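Local coordinates for fimbrial protein MyfA (Yersinia enterocolitica, PDB 5LO7), which serves as the major subunit of the Myf fimbria, a homopolymeric surface pilus that is probably a virulence factor, at residues Gly36-Pro41 / His71-Asp76. Sequence-based numbering, arbitrary orientation.
Sequences GWNVRP and HWWIDD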
loop_
_atom_site.group_PDB
_atom_site.type_symbol
_atom_site.label_atom_id
_atom_site.label_comp_id
_atom_site.label_asym_id
_atom_site.label_seq_id
_atom_site.Cartn_x
_atom_site.Cartn_y
_atom_site.Cartn_z
ATOM N N GLY B 36 -3.185 -28.118 18.689
ATOM C CA GLY B 36 -3.375 -27.318 17.510
ATOM C C GLY B 36 -2.191 -26.456 17.164
ATOM O O GLY B 36 -1.070 -26.684 17.603
ATOM N N TRP B 37 -2.471 -25.436 16.364
ATOM C CA TRP B 37 -1.443 -24.543 15.864
ATOM C C TRP B 37 -1.870 -23.088 15.894
ATOM O O TRP B 37 -3.062 -22.775 15.850
ATOM C CB TRP B 37 -1.119 -24.882 14.413
ATOM C CG TRP B 37 -0.803 -26.321 14.138
ATOM C CD1 TRP B 37 -1.690 -27.317 13.877
ATOM C CD2 TRP B 37 0.497 -26.913 14.069
ATOM N NE1 TRP B 37 -1.027 -28.490 13.646
ATOM C CE2 TRP B 37 0.317 -28.273 13.765
ATOM C CE3 TRP B 37 1.791 -26.426 14.236
ATOM C CZ2 TRP B 37 1.380 -29.154 13.628
ATOM C CZ3 TRP B 37 2.848 -27.308 14.092
ATOM C CH2 TRP B 37 2.634 -28.651 13.796
ATOM N N ASN B 38 -0.878 -22.207 15.924
ATOM C CA ASN B 38 -1.077 -20.798 15.629
ATOM C C ASN B 38 -0.211 -20.397 14.464
ATOM O O ASN B 38 0.914 -20.867 14.319
ATOM C CB ASN B 38 -0.667 -19.922 16.800
ATOM C CG ASN B 38 -1.534 -20.125 18.005
ATOM O OD1 ASN B 38 -2.733 -20.345 17.891
ATOM N ND2 ASN B 38 -0.930 -20.052 19.181
ATOM N N VAL B 39 -0.732 -19.493 13.651
ATOM C CA VAL B 39 0.072 -18.832 12.624
ATOM C C VAL B 39 -0.027 -17.334 12.868
ATOM O O VAL B 39 -1.065 -16.731 12.617
ATOM C CB VAL B 39 -0.389 -19.192 11.200
ATOM C CG1 VAL B 39 0.509 -18.499 10.149
ATOM C CG2 VAL B 39 -0.389 -20.710 11.024
ATOM N N ARG B 40 1.064 -16.761 13.378
ATOM C CA ARG B 40 1.100 -15.383 13.866
ATOM C C ARG B 40 1.902 -14.463 12.929
ATOM O O ARG B 40 3.103 -14.667 12.761
ATOM C CB ARG B 40 1.753 -15.397 15.244
ATOM C CG ARG B 40 0.956 -16.137 16.293
ATOM C CD ARG B 40 1.481 -15.826 17.658
ATOM N NE ARG B 40 0.788 -16.544 18.733
ATOM C CZ ARG B 40 -0.220 -16.056 19.447
ATOM N NH1 ARG B 40 -0.701 -14.848 19.202
ATOM N NH2 ARG B 40 -0.754 -16.790 20.404
ATOM N N PRO B 41 1.248 -13.461 12.299
ATOM C CA PRO B 41 1.967 -12.575 11.369
ATOM C C PRO B 41 3.049 -11.773 12.091
ATOM O O PRO B 41 2.878 -11.452 13.266
ATOM C CB PRO B 41 0.868 -11.643 10.850
ATOM C CG PRO B 41 -0.430 -12.406 11.075
ATOM C CD PRO B 41 -0.198 -13.171 12.335
ATOM N N HIS B 71 -4.211 -13.109 14.565
ATOM C CA HIS B 71 -3.537 -14.309 14.107
ATOM C C HIS B 71 -4.534 -15.415 13.792
ATOM O O HIS B 71 -5.680 -15.386 14.244
ATOM C CB HIS B 71 -2.508 -14.789 15.149
ATOM C CG HIS B 71 -3.116 -15.365 16.392
ATOM N ND1 HIS B 71 -3.564 -14.584 17.435
ATOM C CD2 HIS B 71 -3.351 -16.643 16.755
ATOM C CE1 HIS B 71 -4.051 -15.361 18.386
ATOM N NE2 HIS B 71 -3.933 -16.615 17.998
ATOM N N TRP B 72 -4.080 -16.383 13.002
ATOM C CA TRP B 72 -4.865 -17.540 12.682
ATOM C C TRP B 72 -4.605 -18.632 13.709
ATOM O O TRP B 72 -3.609 -18.604 14.422
ATOM C CB TRP B 72 -4.524 -18.049 11.282
ATOM C CG TRP B 72 -5.045 -17.159 10.197
ATOM C CD1 TRP B 72 -6.329 -17.086 9.734
ATOM C CD2 TRP B 72 -4.297 -16.183 9.455
ATOM N NE1 TRP B 72 -6.421 -16.140 8.738
ATOM C CE2 TRP B 72 -5.192 -15.567 8.550
ATOM C CE3 TRP B 72 -2.956 -15.779 9.460
ATOM C CZ2 TRP B 72 -4.788 -14.566 7.663
ATOM C CZ3 TRP B 72 -2.558 -14.794 8.579
ATOM C CH2 TRP B 72 -3.473 -14.196 7.692
ATOM N N TRP B 73 -5.497 -19.597 13.805
ATOM C CA TRP B 73 -5.248 -20.702 14.692
ATOM C C TRP B 73 -6.177 -21.829 14.343
ATOM O O TRP B 73 -7.191 -21.630 13.692
ATOM C CB TRP B 73 -5.488 -20.279 16.130
ATOM C CG TRP B 73 -6.956 -19.922 16.416
ATOM C CD1 TRP B 73 -7.601 -18.759 16.103
ATOM C CD2 TRP B 73 -7.928 -20.749 17.068
ATOM N NE1 TRP B 73 -8.908 -18.807 16.516
ATOM C CE2 TRP B 73 -9.137 -20.018 17.111
ATOM C CE3 TRP B 73 -7.894 -22.021 17.626
ATOM C CZ2 TRP B 73 -10.298 -20.527 17.687
ATOM C CZ3 TRP B 73 -9.052 -22.525 18.197
ATOM C CH2 TRP B 73 -10.234 -21.775 18.224
ATOM N N ILE B 74 -5.829 -23.021 14.777
ATOM C CA ILE B 74 -6.714 -24.143 14.593
ATOM C C ILE B 74 -6.402 -25.239 15.600
ATOM O O ILE B 74 -5.245 -25.570 15.849
ATOM C CB ILE B 74 -6.622 -24.709 13.172
ATOM C CG1 ILE B 74 -7.608 -25.865 13.019
ATOM C CG2 ILE B 74 -5.204 -25.168 12.867
ATOM C CD1 ILE B 74 -7.716 -26.419 11.610
ATOM N N ASP B 75 -7.449 -25.778 16.205
ATOM C CA ASP B 75 -7.296 -26.965 17.006
ATOM C C ASP B 75 -7.331 -28.109 16.002
ATOM O O ASP B 75 -8.354 -28.354 15.376
ATOM C CB ASP B 75 -8.445 -27.089 18.004
ATOM C CG ASP B 75 -8.351 -26.108 19.165
ATOM O OD1 ASP B 75 -7.270 -25.574 19.469
ATOM O OD2 ASP B 75 -9.399 -25.891 19.798
ATOM N N ASP B 76 -6.215 -28.789 15.807
ATOM C CA ASP B 76 -6.179 -29.928 14.912
ATOM C C ASP B 76 -5.024 -30.793 15.358
ATOM O O ASP B 76 -3.864 -30.415 15.231
ATOM C CB ASP B 76 -5.993 -29.466 13.465
ATOM C CG ASP B 76 -5.957 -30.620 12.468
ATOM O OD1 ASP B 76 -5.181 -31.582 12.651
ATOM O OD2 ASP B 76 -6.704 -30.546 11.473
HETATM O O HOH W 1 -4.968 -18.643 19.291
#
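His-71 lies alongside Arg-40 across two antiparallel strands, 36-41 and 71-75. The CB of His-71 meets the carbonyl O of Val-39 at 3.5 Å. The His-71 and Arg-40 side chains then run side by side in the same direction. CG of His-71 tucks in between its own backbone N and C (chi1 71°), near CG and NH1 of Arg-40. NH1 of Arg-40 lies over one ring face, near the rim, 3.4 Å from ND1 of His-71 and 3.5 Å from its CE1. The guanidinium and ring planes are 32° apart. This is face contact, not a hydrogen bond; ND1 bonds instead to a residue adjoining the segments. CD2 lies near OD1 of Asn-38 and NH1 of Arg-40. At the far tip, NE2 of His-71 meets a water in the ring plane at 2.6 Å. That water donates to OD1 of Asn-38, 3.1 Å away, and so bridges the two strands. OD1 of Asn-38 also touches CB of Trp-73 at 3.3 Å. ND2 of Asn-38 hydrogen-bonds Glu-105, and NE of Arg-40 forms a salt bridge to it.

Two backbone pairs, Trp-37 with Ile-74 and Val-39 with Trp-72, make two hydrogen bonds each. The shortest is Trp-37 N to Ile-74 O, 2.8 Å. On the face shared by these four residues, contacts are mostly apolar. CG2 of Ile-74 comes to the edge of the Trp-37 indole. At the strand end, CG of Pro-41 touches CZ3 of Trp-72 at 4.1 Å.

Strand 36-51 runs between strands 71-75 and 97-107, and a backbone hydrogen bond from Trp-73 to Ser-66 adds strand 66-68. Val-39 packs on Leu-26 and Met-28 of strand 21-29, and Trp-72 meets Phe-85 of strand 80-87 edge-to-face, filling the core between two sheets, consistent with the immunoglobulin-like sandwich of chaperone-usher pilus subunits.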